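Local coordinates for protein CRISPR system Cmr subunit Cmr1-1 (Pyrococcus furiosus, PDB 4W8Z) that binds RNA and, together with Cmr6, caps the elongated type III-B Cmr ribonucleoprotein complex that targets invading nucleic acids in CRISPR adaptive immunity, at residues Ile14-Ser19 against Gly164-Val169; His21-Leu26 against Gly115-Tyr120; Pro36-Ala41 against Gly153-Arg158; Ser87-Asn92 against Tyr120-Ser125. One frame throughout, in Å; residues are numbered along the deposited sequence.

Contact 1 (Ile14-Ser19 against Gly164-Val169); sequences IESITS and GSMKIV
Met166 folds back over strand 14-16 and brings its thioether against Ile14 and Ser16. CG lies anti to the carbonyl carbon (chi1 -58°), and a bend at chi2 brings SD within 3.9 Å of Ile14 CD1, while the terminal CE packs against Ser16 OG, whose polar partner is Thr20 OG1. Ile14 and Met166 cross obliquely on the face that Ile168 also shares. On the other face Ile17, just past the strand, crosses Lys167 at about a right angle, its CD1 3.7 Å from Lys167 CB, and Glu15 OE1 passes Val169 CG1. Between these two layers of side chains the backbones run antiparallel, Glu15 and Lys167 forming a hydrogen-bonded pair (Glu15 N to Lys167 O 2.8 Å, Lys167 N to Glu15 O 2.9 Å). The strands are the first and fourth of a ferredoxin-like sheet, the fold of RAMP proteins. Beyond the strand ends, Ile17 N binds Ser165 O, and Thr18 OG1 accepts from Ser165 N at 3.0 Å and also bonds Gly162 O. Farther out, the charged ends stay out of direct contact (Glu15 OE2 to Lys167 NZ 4.9 Å): Glu15 pairs with Arg126 and Lys167 with Glu290, while Ser165 OG bonds Val288 N of strand 284-291.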
loop_
_atom_site.group_PDB
_atom_site.type_symbol
_atom_site.label_atom_id
_atom_site.label_comp_id
_atom_site.label_asym_id
_atom_site.label_seq_id
_atom_site.Cartn_x
_atom_site.Cartn_y
_atom_site.Cartn_z
ATOM N N ILE A 14 2.615 6.203 15.026
ATOM C CA ILE A 14 1.565 5.807 14.097
ATOM C C ILE A 14 0.626 4.807 14.761
ATOM O O ILE A 14 1.005 4.105 15.694
ATOM C CB ILE A 14 2.136 5.214 12.791
ATOM C CG1 ILE A 14 2.612 3.776 13.002
ATOM C CG2 ILE A 14 3.254 6.093 12.255
ATOM C CD1 ILE A 14 3.112 3.103 11.735
ATOM N N GLU A 15 -0.613 4.773 14.291
ATOM C CA GLU A 15 -1.628 3.908 14.865
ATOM C C GLU A 15 -2.321 3.116 13.761
ATOM O O GLU A 15 -2.559 3.636 12.668
ATOM C CB GLU A 15 -2.641 4.735 15.660
ATOM C CG GLU A 15 -3.813 3.944 16.211
ATOM C CD GLU A 15 -4.808 4.814 16.963
ATOM O OE1 GLU A 15 -4.382 5.581 17.854
ATOM O OE2 GLU A 15 -6.017 4.735 16.655
ATOM N N SER A 16 -2.632 1.855 14.045
ATOM C CA SER A 16 -3.353 1.016 13.096
ATOM C C SER A 16 -4.818 1.436 12.985
ATOM O O SER A 16 -5.521 1.565 13.988
ATOM C CB SER A 16 -3.261 -0.457 13.501
ATOM O OG SER A 16 -1.914 -0.893 13.525
ATOM N N ILE A 17 -5.270 1.657 11.756
ATOM C CA ILE A 17 -6.678 1.912 11.493
ATOM C C ILE A 17 -7.398 0.587 11.268
ATOM O O ILE A 17 -8.528 0.393 11.722
ATOM C CB ILE A 17 -6.864 2.827 10.276
ATOM C CG1 ILE A 17 -6.399 4.245 10.610
ATOM C CG2 ILE A 17 -8.309 2.827 9.814
ATOM C CD1 ILE A 17 -6.237 5.131 9.396
ATOM N N THR A 18 -6.731 -0.329 10.574
ATOM C CA THR A 18 -7.266 -1.664 10.346
ATOM C C THR A 18 -6.383 -2.713 11.010
ATOM O O THR A 18 -5.249 -2.420 11.394
ATOM C CB THR A 18 -7.383 -1.983 8.842
ATOM O OG1 THR A 18 -6.127 -1.734 8.197
ATOM C CG2 THR A 18 -8.460 -1.129 8.193
ATOM N N SER A 19 -6.910 -3.928 11.148
ATOM C CA SER A 19 -6.179 -5.038 11.754
ATOM C C SER A 19 -4.822 -5.206 11.089
ATOM O O SER A 19 -4.724 -5.230 9.862
ATOM C CB SER A 19 -6.982 -6.335 11.645
ATOM O OG SER A 19 -8.307 -6.158 12.120
ATOM N N GLY A 164 -3.392 -3.294 7.855
ATOM C CA GLY A 164 -2.204 -2.515 8.135
ATOM C C GLY A 164 -2.247 -1.084 7.635
ATOM O O GLY A 164 -1.204 -0.463 7.428
ATOM N N SER A 165 -3.450 -0.552 7.439
ATOM C CA SER A 165 -3.588 0.871 7.158
ATOM C C SER A 165 -3.251 1.669 8.410
ATOM O O SER A 165 -3.692 1.332 9.507
ATOM C CB SER A 165 -4.995 1.202 6.673
ATOM O OG SER A 165 -5.192 0.740 5.350
ATOM N N MET A 166 -2.465 2.727 8.241
ATOM C CA MET A 166 -1.942 3.486 9.367
ATOM C C MET A 166 -2.342 4.955 9.333
ATOM O O MET A 166 -2.680 5.498 8.282
ATOM C CB MET A 166 -0.417 3.371 9.398
ATOM C CG MET A 166 0.076 1.940 9.490
ATOM S SD MET A 166 -0.211 1.240 11.125
ATOM C CE MET A 166 -0.145 -0.508 10.755
ATOM N N LYS A 167 -2.298 5.591 10.500
ATOM C CA LYS A 167 -2.420 7.042 10.589
ATOM C C LYS A 167 -1.405 7.564 11.597
ATOM O O LYS A 167 -0.948 6.821 12.464
ATOM C CB LYS A 167 -3.840 7.455 10.985
ATOM C CG LYS A 167 -4.153 7.329 12.467
ATOM C CD LYS A 167 -5.636 7.514 12.707
ATOM C CE LYS A 167 -5.904 8.208 14.021
ATOM N NZ LYS A 167 -7.323 8.669 14.102
ATOM N N ILE A 168 -1.040 8.834 11.467
ATOM C CA ILE A 168 -0.133 9.470 12.417
ATOM C C ILE A 168 -0.933 10.145 13.522
ATOM O O ILE A 168 -1.710 11.058 13.253
ATOM C CB ILE A 168 0.771 10.508 11.728
ATOM C CG1 ILE A 168 1.673 9.825 10.698
ATOM C CG2 ILE A 168 1.600 11.257 12.753
ATOM C CD1 ILE A 168 2.499 10.790 9.878
ATOM N N VAL A 169 -0.759 9.698 14.761
ATOM C CA VAL A 169 -1.492 10.297 15.871
ATOM C C VAL A 169 -0.753 11.507 16.438
ATOM O O VAL A 169 -1.368 12.525 16.744
ATOM C CB VAL A 169 -1.769 9.280 17.003
ATOM C CG1 VAL A 169 -2.959 8.407 16.646
ATOM C CG2 VAL A 169 -0.547 8.429 17.287
#

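Contact 2 (His21-Leu26 against Gly115-Tyr120); sequences HLLEVL and GTITHY
Ile117 sets one branch against both Leu23 and Leu26 and turns the other toward His21. From CB, the CG2 methyl stands anti to the carbonyl carbon and meets three leucine methyls: Leu26 CD1 at 3.9 Å, and both CD1 and CD2 of Leu23. The longer branch starts at CG1, set between the backbone N and the carbonyl carbon (chi1 62°); it then runs straight on to CD1, which ends 4.3 Å from His21 ND1. Both leucines cross Ile117 at about a right angle and touch it through their CD methyls. Thr116 offers its methyl, CG2, to Leu26 CD1 at 3.7 Å. At the other end of the contact the His21 imidazole lies against the root of the Tyr120 side chain, with CE1 3.5 Å from Tyr120 CB. The two rings are near parallel, planes at 19°, but slid so far apart that they barely overlap. Ile108 and Leu111 of helix 106-113 add to the apolar surroundings of Ile117, and that helix ends in a Schellman motif at Gly115. The contact joins the loop between strand 8-16 and helix 38-54 to the loop running from helix 106-113 into strand 119-120. With methyl groups and ring carbons doing most of the touching, it rests on burial of apolar surface, while the backbones are hydrogen-bonded to neighbours outside the pair, His21 to Phe157 and Tyr120 to Lys89.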
loop_
_atom_site.group_PDB
_atom_site.type_symbol
_atom_site.label_atom_id
_atom_site.label_comp_id
_atom_site.label_asym_id
_atom_site.label_seq_id
_atom_site.Cartn_x
_atom_site.Cartn_y
_atom_site.Cartn_z
ATOM N N HIS A 21 -1.130 -7.295 10.692
ATOM C CA HIS A 21 -0.544 -8.623 10.837
ATOM C C HIS A 21 0.934 -8.660 10.447
ATOM O O HIS A 21 1.278 -8.812 9.275
ATOM C CB HIS A 21 -1.331 -9.629 10.003
ATOM C CG HIS A 21 -2.747 -9.800 10.452
ATOM N ND1 HIS A 21 -3.157 -10.850 11.246
ATOM C CD2 HIS A 21 -3.850 -9.046 10.229
ATOM C CE1 HIS A 21 -4.449 -10.740 11.487
ATOM N NE2 HIS A 21 -4.895 -9.652 10.882
ATOM N N LEU A 22 1.804 -8.528 11.441
ATOM C CA LEU A 22 3.241 -8.528 11.205
ATOM C C LEU A 22 3.774 -9.943 11.331
ATOM O O LEU A 22 4.035 -10.428 12.432
ATOM C CB LEU A 22 3.942 -7.588 12.184
ATOM C CG LEU A 22 3.300 -6.198 12.252
ATOM C CD1 LEU A 22 4.042 -5.278 13.203
ATOM C CD2 LEU A 22 3.218 -5.588 10.858
ATOM N N LEU A 23 3.924 -10.608 10.191
ATOM C CA LEU A 23 4.208 -12.035 10.176
ATOM C C LEU A 23 5.462 -12.390 9.388
ATOM O O LEU A 23 5.465 -13.378 8.651
ATOM C CB LEU A 23 3.013 -12.791 9.593
ATOM C CG LEU A 23 1.673 -12.587 10.295
ATOM C CD1 LEU A 23 0.568 -13.355 9.584
ATOM C CD2 LEU A 23 1.782 -13.020 11.751
ATOM N N GLU A 24 6.524 -11.603 9.551
ATOM C CA GLU A 24 7.780 -11.852 8.843
ATOM C C GLU A 24 8.360 -13.226 9.177
ATOM O O GLU A 24 9.079 -13.820 8.373
ATOM C CB GLU A 24 8.804 -10.768 9.169
ATOM C CG GLU A 24 8.461 -9.413 8.588
ATOM C CD GLU A 24 9.604 -8.420 8.697
ATOM O OE1 GLU A 24 10.403 -8.330 7.740
ATOM O OE2 GLU A 24 9.699 -7.727 9.734
ATOM N N VAL A 25 8.038 -13.721 10.368
ATOM C CA VAL A 25 8.474 -15.037 10.812
ATOM C C VAL A 25 8.007 -16.143 9.866
ATOM O O VAL A 25 8.771 -17.052 9.540
ATOM C CB VAL A 25 7.963 -15.336 12.242
ATOM C CG1 VAL A 25 8.165 -16.796 12.591
ATOM C CG2 VAL A 25 8.670 -14.448 13.256
ATOM N N LEU A 26 6.760 -16.052 9.412
ATOM C CA LEU A 26 6.163 -17.101 8.586
ATOM C C LEU A 26 6.675 -17.149 7.145
ATOM O O LEU A 26 6.485 -18.150 6.452
ATOM C CB LEU A 26 4.641 -16.944 8.552
ATOM C CG LEU A 26 3.872 -17.050 9.867
ATOM C CD1 LEU A 26 2.385 -17.191 9.583
ATOM C CD2 LEU A 26 4.379 -18.211 10.705
ATOM N N GLY A 115 -4.299 -22.600 13.275
ATOM C CA GLY A 115 -3.535 -22.273 14.466
ATOM C C GLY A 115 -2.135 -21.756 14.187
ATOM O O GLY A 115 -1.304 -21.690 15.090
ATOM N N THR A 116 -1.867 -21.380 12.938
ATOM C CA THR A 116 -0.552 -20.863 12.567
ATOM C C THR A 116 -0.331 -19.460 13.141
ATOM O O THR A 116 0.803 -19.058 13.414
ATOM C CB THR A 116 -0.374 -20.844 11.037
ATOM O OG1 THR A 116 -0.615 -22.158 10.516
ATOM C CG2 THR A 116 1.035 -20.417 10.657
ATOM N N ILE A 117 -1.417 -18.717 13.333
ATOM C CA ILE A 117 -1.343 -17.442 14.039
ATOM C C ILE A 117 -2.392 -17.395 15.146
ATOM O O ILE A 117 -3.485 -17.946 15.005
ATOM C CB ILE A 117 -1.533 -16.235 13.089
ATOM C CG1 ILE A 117 -2.910 -16.264 12.431
ATOM C CG2 ILE A 117 -0.444 -16.203 12.028
ATOM C CD1 ILE A 117 -3.126 -15.138 11.443
ATOM N N THR A 118 -2.048 -16.742 16.253
ATOM C CA THR A 118 -2.950 -16.648 17.395
ATOM C C THR A 118 -3.195 -15.201 17.804
ATOM O O THR A 118 -4.241 -14.873 18.367
ATOM C CB THR A 118 -2.408 -17.429 18.609
ATOM O OG1 THR A 118 -0.997 -17.208 18.733
ATOM C CG2 THR A 118 -2.664 -18.915 18.437
ATOM N N HIS A 119 -2.231 -14.335 17.511
ATOM C CA HIS A 119 -2.353 -12.927 17.864
ATOM C C HIS A 119 -2.152 -12.000 16.669
ATOM O O HIS A 119 -1.531 -12.369 15.671
ATOM C CB HIS A 119 -1.357 -12.570 18.970
ATOM C CG HIS A 119 -1.541 -13.363 20.225
ATOM N ND1 HIS A 119 -1.130 -14.672 20.345
ATOM C CD2 HIS A 119 -2.094 -13.030 21.416
ATOM C CE1 HIS A 119 -1.420 -15.112 21.558
ATOM N NE2 HIS A 119 -2.004 -14.136 22.227
ATOM N N TYR A 120 -2.687 -10.789 16.788
ATOM C CA TYR A 120 -2.534 -9.761 15.767
ATOM C C TYR A 120 -2.506 -8.397 16.441
ATOM O O TYR A 120 -2.599 -8.303 17.665
ATOM C CB TYR A 120 -3.666 -9.833 14.736
ATOM C CG TYR A 120 -5.017 -9.345 15.233
ATOM C CD1 TYR A 120 -5.662 -9.964 16.293
ATOM C CD2 TYR A 120 -5.656 -8.277 14.620
ATOM C CE1 TYR A 120 -6.897 -9.518 16.740
ATOM C CE2 TYR A 120 -6.889 -7.833 15.054
ATOM C CZ TYR A 120 -7.504 -8.452 16.113
ATOM O OH TYR A 120 -8.730 -7.995 16.538
#

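Contact 3 (Pro36-Ala41 against Gly153-Arg158); sequences PSIKGA and GSVGFR
Packing of a loop against the N-terminal end of helix 38-54 makes this contact, in which the turn leading into that helix meets the segment that follows helix 136-152, Val155 and Pro36 carrying most of it. Helices 38-54 and 136-152 probably correspond to the two helices of the ferredoxin-like βαββαβ unit, and the segment Gly153 to Gly164, with its scattered glycines, is consistent with the glycine-rich loop that marks RAMP proteins. The one backbone bond runs from Gly156 N to Pro36 O, 3.0 Å long and bent at the hydrogen (135°), and it arrives in the carbonyl plane on a lone pair. Val155 CB lies against the same oxygen at 3.4 Å. Its CG1, anti to the carbonyl carbon (chi1 -62°), reaches into the first turn of the helix, where it meets Ala41 CB at 4.0 Å and Ile38 CG1 at 4.2 Å. Leu149 of helix 136-152 touches all three residues. Pro36 CD in turn rests 3.4 Å from Gly156 O, so Pro36 touches Gly156 at both its N and its O. The backbone angles of Gly156 would jam a CB against the preceding carbonyl oxygen. Just beyond Pro36, Ser37 acts as N-cap, its OG accepting from Gly40 N. Past Gly156, Arg158 folds over the Phe157 ring, and its NH2 is bound by Glu32 and Asp318. The contact therefore combines one backbone bond with apolar packing, and side-chain polarity contributes little between the two segments.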
loop_
_atom_site.group_PDB
_atom_site.type_symbol
_atom_site.label_atom_id
_atom_site.label_comp_id
_atom_site.label_asym_id
_atom_site.label_seq_id
_atom_site.Cartn_x
_atom_site.Cartn_y
_atom_site.Cartn_z
ATOM N N PRO A 36 5.432 -7.008 4.674
ATOM C CA PRO A 36 6.252 -5.793 4.661
ATOM C C PRO A 36 6.354 -5.144 6.036
ATOM O O PRO A 36 5.333 -4.899 6.686
ATOM C CB PRO A 36 5.502 -4.876 3.690
ATOM C CG PRO A 36 4.804 -5.817 2.768
ATOM C CD PRO A 36 4.400 -6.982 3.621
ATOM N N SER A 37 7.580 -4.883 6.476
ATOM C CA SER A 37 7.811 -4.178 7.728
ATOM C C SER A 37 7.749 -2.684 7.456
ATOM O O SER A 37 7.688 -2.265 6.301
ATOM C CB SER A 37 9.164 -4.560 8.330
ATOM O OG SER A 37 10.228 -4.036 7.551
ATOM N N ILE A 38 7.764 -1.881 8.512
ATOM C CA ILE A 38 7.777 -0.434 8.349
ATOM C C ILE A 38 9.044 0.018 7.623
ATOM O O ILE A 38 8.977 0.825 6.695
ATOM C CB ILE A 38 7.666 0.278 9.704
ATOM C CG1 ILE A 38 6.327 -0.066 10.358
ATOM C CG2 ILE A 38 7.813 1.782 9.538
ATOM C CD1 ILE A 38 6.037 0.731 11.609
ATOM N N LYS A 39 10.191 -0.517 8.036
ATOM C CA LYS A 39 11.459 -0.207 7.382
ATOM C C LYS A 39 11.438 -0.639 5.920
ATOM O O LYS A 39 11.890 0.092 5.039
ATOM C CB LYS A 39 12.625 -0.884 8.104
ATOM C CG LYS A 39 12.728 -0.556 9.583
ATOM C CD LYS A 39 14.032 -1.081 10.161
ATOM C CE LYS A 39 14.056 -0.964 11.672
ATOM N NZ LYS A 39 15.331 -1.489 12.236
ATOM N N GLY A 40 10.903 -1.830 5.669
ATOM C CA GLY A 40 10.844 -2.374 4.323
ATOM C C GLY A 40 9.908 -1.599 3.418
ATOM O O GLY A 40 10.212 -1.364 2.247
ATOM N N ALA A 41 8.766 -1.196 3.966
ATOM C CA ALA A 41 7.778 -0.444 3.204
ATOM C C ALA A 41 8.248 0.980 2.900
ATOM O O ALA A 41 7.947 1.521 1.834
ATOM C CB ALA A 41 6.463 -0.415 3.948
ATOM N N GLY A 153 0.252 3.765 1.534
ATOM C CA GLY A 153 0.643 2.386 1.736
ATOM C C GLY A 153 0.017 1.740 2.952
ATOM O O GLY A 153 -1.072 2.118 3.383
ATOM N N SER A 154 0.732 0.763 3.500
ATOM C CA SER A 154 0.283 -0.055 4.618
ATOM C C SER A 154 1.357 -1.101 4.884
ATOM O O SER A 154 2.298 -1.230 4.101
ATOM C CB SER A 154 -1.057 -0.724 4.319
ATOM O OG SER A 154 -1.018 -1.362 3.056
ATOM N N VAL A 155 1.229 -1.847 5.978
ATOM C CA VAL A 155 2.242 -2.846 6.329
ATOM C C VAL A 155 1.645 -4.186 6.765
ATOM O O VAL A 155 0.523 -4.248 7.267
ATOM C CB VAL A 155 3.162 -2.332 7.456
ATOM C CG1 VAL A 155 3.925 -1.094 7.009
ATOM C CG2 VAL A 155 2.353 -2.038 8.704
ATOM N N GLY A 156 2.402 -5.259 6.560
ATOM C CA GLY A 156 1.997 -6.572 7.019
ATOM C C GLY A 156 1.365 -7.486 5.980
ATOM O O GLY A 156 1.248 -7.143 4.800
ATOM N N PHE A 157 0.952 -8.665 6.435
ATOM C CA PHE A 157 0.290 -9.636 5.576
ATOM C C PHE A 157 -1.050 -9.088 5.082
ATOM O O PHE A 157 -1.846 -8.577 5.874
ATOM C CB PHE A 157 0.095 -10.959 6.326
ATOM C CG PHE A 157 -0.435 -12.075 5.470
ATOM C CD1 PHE A 157 0.095 -12.314 4.214
ATOM C CD2 PHE A 157 -1.450 -12.905 5.933
ATOM C CE1 PHE A 157 -0.384 -13.350 3.423
ATOM C CE2 PHE A 157 -1.937 -13.940 5.146
ATOM C CZ PHE A 157 -1.401 -14.161 3.888
ATOM N N ARG A 158 -1.272 -9.192 3.771
ATOM C CA ARG A 158 -2.517 -8.767 3.118
ATOM C C ARG A 158 -2.748 -7.252 3.150
ATOM O O ARG A 158 -3.881 -6.788 3.022
ATOM C CB ARG A 158 -3.719 -9.491 3.738
ATOM C CG ARG A 158 -3.871 -10.922 3.275
ATOM C CD ARG A 158 -4.244 -10.971 1.799
ATOM N NE ARG A 158 -4.150 -12.325 1.272
ATOM C CZ ARG A 158 -3.088 -12.807 0.633
ATOM N NH1 ARG A 158 -2.030 -12.034 0.427
ATOM N NH2 ARG A 158 -3.085 -14.061 0.197
#

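Contact 4 (Ser87-Asn92 against Tyr120-Ser125); sequences SPKRLN and YYPPGS
The Tyr120 ring turns one face to Leu91 and an edge to the Arg90 carbonyl. Leu91 CD1 stands over the face, 4.0 Å from Tyr120 CD1, the two side chains crossing at about a right angle, whereas Arg90 O lies in the ring plane, 3.7 Å from CE1. Tyr121, the next residue, is oriented differently toward Pro88: the two side chains lie side by side and point the same way, so that the phenol end of the tyrosine runs beside the proline ring, its OH 3.7 Å from Pro88 CG. Although CB of Tyr121 points away from the other segment, CG, anti to the carbonyl carbon (chi1 -73°), starts the ring back toward Pro88, and beyond the contact that ring meets Phe127 edge-to-face. Backbone bonds join Lys89 and Tyr120 as an antiparallel hydrogen-bonded pair, with Lys89 N to Tyr120 O at 2.9 Å and the return bond from Tyr120 N to Lys89 O at 3.1 Å. This short two-stranded ladder, strands 89-90 and 119-120, lies at the surface apart from the main four-stranded sheet. Lys89 crosses Pro122 at about a right angle, its CG 3.6 Å from Pro122 CG. The rest of the lysine chain bends away at chi2 and chi4 and curls back on its own segment, where NZ donates to Ser87 O at 2.7 Å and also to Ser87 OG. Pro122 in turn opens a type II turn that ends at Ser125; its carbonyl accepts both Ser125 N and Ser125 OG, the hydroxyl bond 2.7 Å long, and Gly124 takes the positive phi of the third position.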
loop_
_atom_site.group_PDB
_atom_site.type_symbol
_atom_site.label_atom_id
_atom_site.label_comp_id
_atom_site.label_asym_id
_atom_site.label_seq_id
_atom_site.Cartn_x
_atom_site.Cartn_y
_atom_site.Cartn_z
ATOM N N SER A 87 0.506 -4.340 22.938
ATOM C CA SER A 87 0.714 -5.778 22.988
ATOM C C SER A 87 -0.236 -6.463 22.013
ATOM O O SER A 87 -1.386 -6.040 21.862
ATOM C CB SER A 87 0.503 -6.306 24.408
ATOM O OG SER A 87 -0.779 -5.946 24.897
ATOM N N PRO A 88 0.249 -7.510 21.330
ATOM C CA PRO A 88 -0.616 -8.282 20.433
ATOM C C PRO A 88 -1.820 -8.832 21.183
ATOM O O PRO A 88 -1.692 -9.166 22.357
ATOM C CB PRO A 88 0.298 -9.407 19.947
ATOM C CG PRO A 88 1.675 -8.843 20.059
ATOM C CD PRO A 88 1.652 -7.959 21.273
ATOM N N LYS A 89 -2.969 -8.913 20.521
ATOM C CA LYS A 89 -4.194 -9.365 21.170
ATOM C C LYS A 89 -4.679 -10.675 20.566
ATOM O O LYS A 89 -4.281 -11.039 19.462
ATOM C CB LYS A 89 -5.283 -8.297 21.062
ATOM C CG LYS A 89 -4.887 -6.936 21.620
ATOM C CD LYS A 89 -4.685 -6.987 23.124
ATOM C CE LYS A 89 -4.560 -5.590 23.714
ATOM N NZ LYS A 89 -3.318 -4.888 23.289
ATOM N N ARG A 90 -5.539 -11.378 21.297
ATOM C CA ARG A 90 -6.044 -12.679 20.868
ATOM C C ARG A 90 -6.955 -12.540 19.652
ATOM O O ARG A 90 -7.788 -11.636 19.590
ATOM C CB ARG A 90 -6.794 -13.362 22.014
ATOM C CG ARG A 90 -6.900 -14.870 21.879
ATOM C CD ARG A 90 -5.524 -15.509 21.823
ATOM N NE ARG A 90 -5.594 -16.966 21.886
ATOM C CZ ARG A 90 -5.826 -17.750 20.838
ATOM N NH1 ARG A 90 -5.872 -19.066 20.993
ATOM N NH2 ARG A 90 -6.015 -17.219 19.636
ATOM N N LEU A 91 -6.790 -13.439 18.687
ATOM C CA LEU A 91 -7.575 -13.394 17.459
ATOM C C LEU A 91 -8.911 -14.117 17.613
ATOM O O LEU A 91 -8.956 -15.292 17.979
ATOM C CB LEU A 91 -6.788 -14.002 16.297
ATOM C CG LEU A 91 -7.529 -14.097 14.959
ATOM C CD1 LEU A 91 -7.861 -12.713 14.427
ATOM C CD2 LEU A 91 -6.723 -14.885 13.940
ATOM N N ASN A 92 -9.994 -13.400 17.329
ATOM C CA ASN A 92 -11.335 -13.974 17.338
ATOM C C ASN A 92 -11.753 -14.396 15.929
ATOM O O ASN A 92 -11.945 -13.555 15.051
ATOM C CB ASN A 92 -12.332 -12.969 17.923
ATOM C CG ASN A 92 -13.752 -13.503 17.973
ATOM O OD1 ASN A 92 -13.994 -14.693 17.764
ATOM N ND2 ASN A 92 -14.702 -12.622 18.262
ATOM N N TYR A 120 -2.687 -10.789 16.788
ATOM C CA TYR A 120 -2.534 -9.761 15.767
ATOM C C TYR A 120 -2.506 -8.397 16.441
ATOM O O TYR A 120 -2.599 -8.303 17.665
ATOM C CB TYR A 120 -3.666 -9.833 14.736
ATOM C CG TYR A 120 -5.017 -9.345 15.233
ATOM C CD1 TYR A 120 -5.662 -9.964 16.293
ATOM C CD2 TYR A 120 -5.656 -8.277 14.620
ATOM C CE1 TYR A 120 -6.897 -9.518 16.740
ATOM C CE2 TYR A 120 -6.889 -7.833 15.054
ATOM C CZ TYR A 120 -7.504 -8.452 16.113
ATOM O OH TYR A 120 -8.730 -7.995 16.538
ATOM N N TYR A 121 -2.368 -7.341 15.648
ATOM C CA TYR A 121 -2.455 -5.985 16.173
ATOM C C TYR A 121 -3.767 -5.347 15.731
ATOM O O TYR A 121 -3.921 -4.976 14.566
ATOM C CB TYR A 121 -1.269 -5.137 15.713
ATOM C CG TYR A 121 0.047 -5.476 16.379
ATOM C CD1 TYR A 121 0.285 -5.135 17.706
ATOM C CD2 TYR A 121 1.059 -6.121 15.677
ATOM C CE1 TYR A 121 1.490 -5.435 18.316
ATOM C CE2 TYR A 121 2.267 -6.425 16.280
ATOM C CZ TYR A 121 2.475 -6.078 17.598
ATOM O OH TYR A 121 3.675 -6.379 18.195
ATOM N N PRO A 122 -4.725 -5.228 16.661
ATOM C CA PRO A 122 -6.053 -4.693 16.338
ATOM C C PRO A 122 -6.020 -3.183 16.136
ATOM O O PRO A 122 -5.043 -2.550 16.546
ATOM C CB PRO A 122 -6.884 -5.071 17.567
ATOM C CG PRO A 122 -5.896 -5.091 18.674
ATOM C CD PRO A 122 -4.616 -5.609 18.080
ATOM N N PRO A 123 -7.059 -2.616 15.493
ATOM C CA PRO A 123 -7.168 -1.161 15.335
ATOM C C PRO A 123 -6.927 -0.431 16.654
ATOM O O PRO A 123 -7.554 -0.761 17.660
ATOM C CB PRO A 123 -8.607 -0.969 14.856
ATOM C CG PRO A 123 -8.911 -2.229 14.116
ATOM C CD PRO A 123 -8.170 -3.328 14.830
ATOM N N GLY A 124 -6.021 0.540 16.646
ATOM C CA GLY A 124 -5.664 1.244 17.861
ATOM C C GLY A 124 -4.264 0.883 18.322
ATOM O O GLY A 124 -3.712 1.534 19.202
ATOM N N SER A 125 -3.691 -0.164 17.739
ATOM C CA SER A 125 -2.313 -0.533 18.035
ATOM C C SER A 125 -1.395 0.618 17.662
ATOM O O SER A 125 -1.546 1.206 16.592
ATOM C CB SER A 125 -1.912 -1.797 17.275
ATOM O OG SER A 125 -2.672 -2.924 17.692
#

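Overall arrangement
From the N terminus, strand 8-16 leads into contact 1, which closes the widest loop by pairing it with strand 166-172 far along the chain; the other three contacts lie within that loop. His21-Leu26 follows at once and, in contact 2, closes a second loop at Gly115-Tyr120, after helix 106-113. Contact 3 starts next, at helix 38-54, and closes on the loop after helix 136-152, so it crosses contact 2 and encloses contact 4. Contact 4 closes the shortest loop, from 87-92 to 120-125, and also crosses contact 2, sharing Tyr120 and the small two-stranded sheet with it. Backbone bonds link neighbours: Ser16 with Ser125 and Gly124, Gly164 with Val155, and His21 with Phe157.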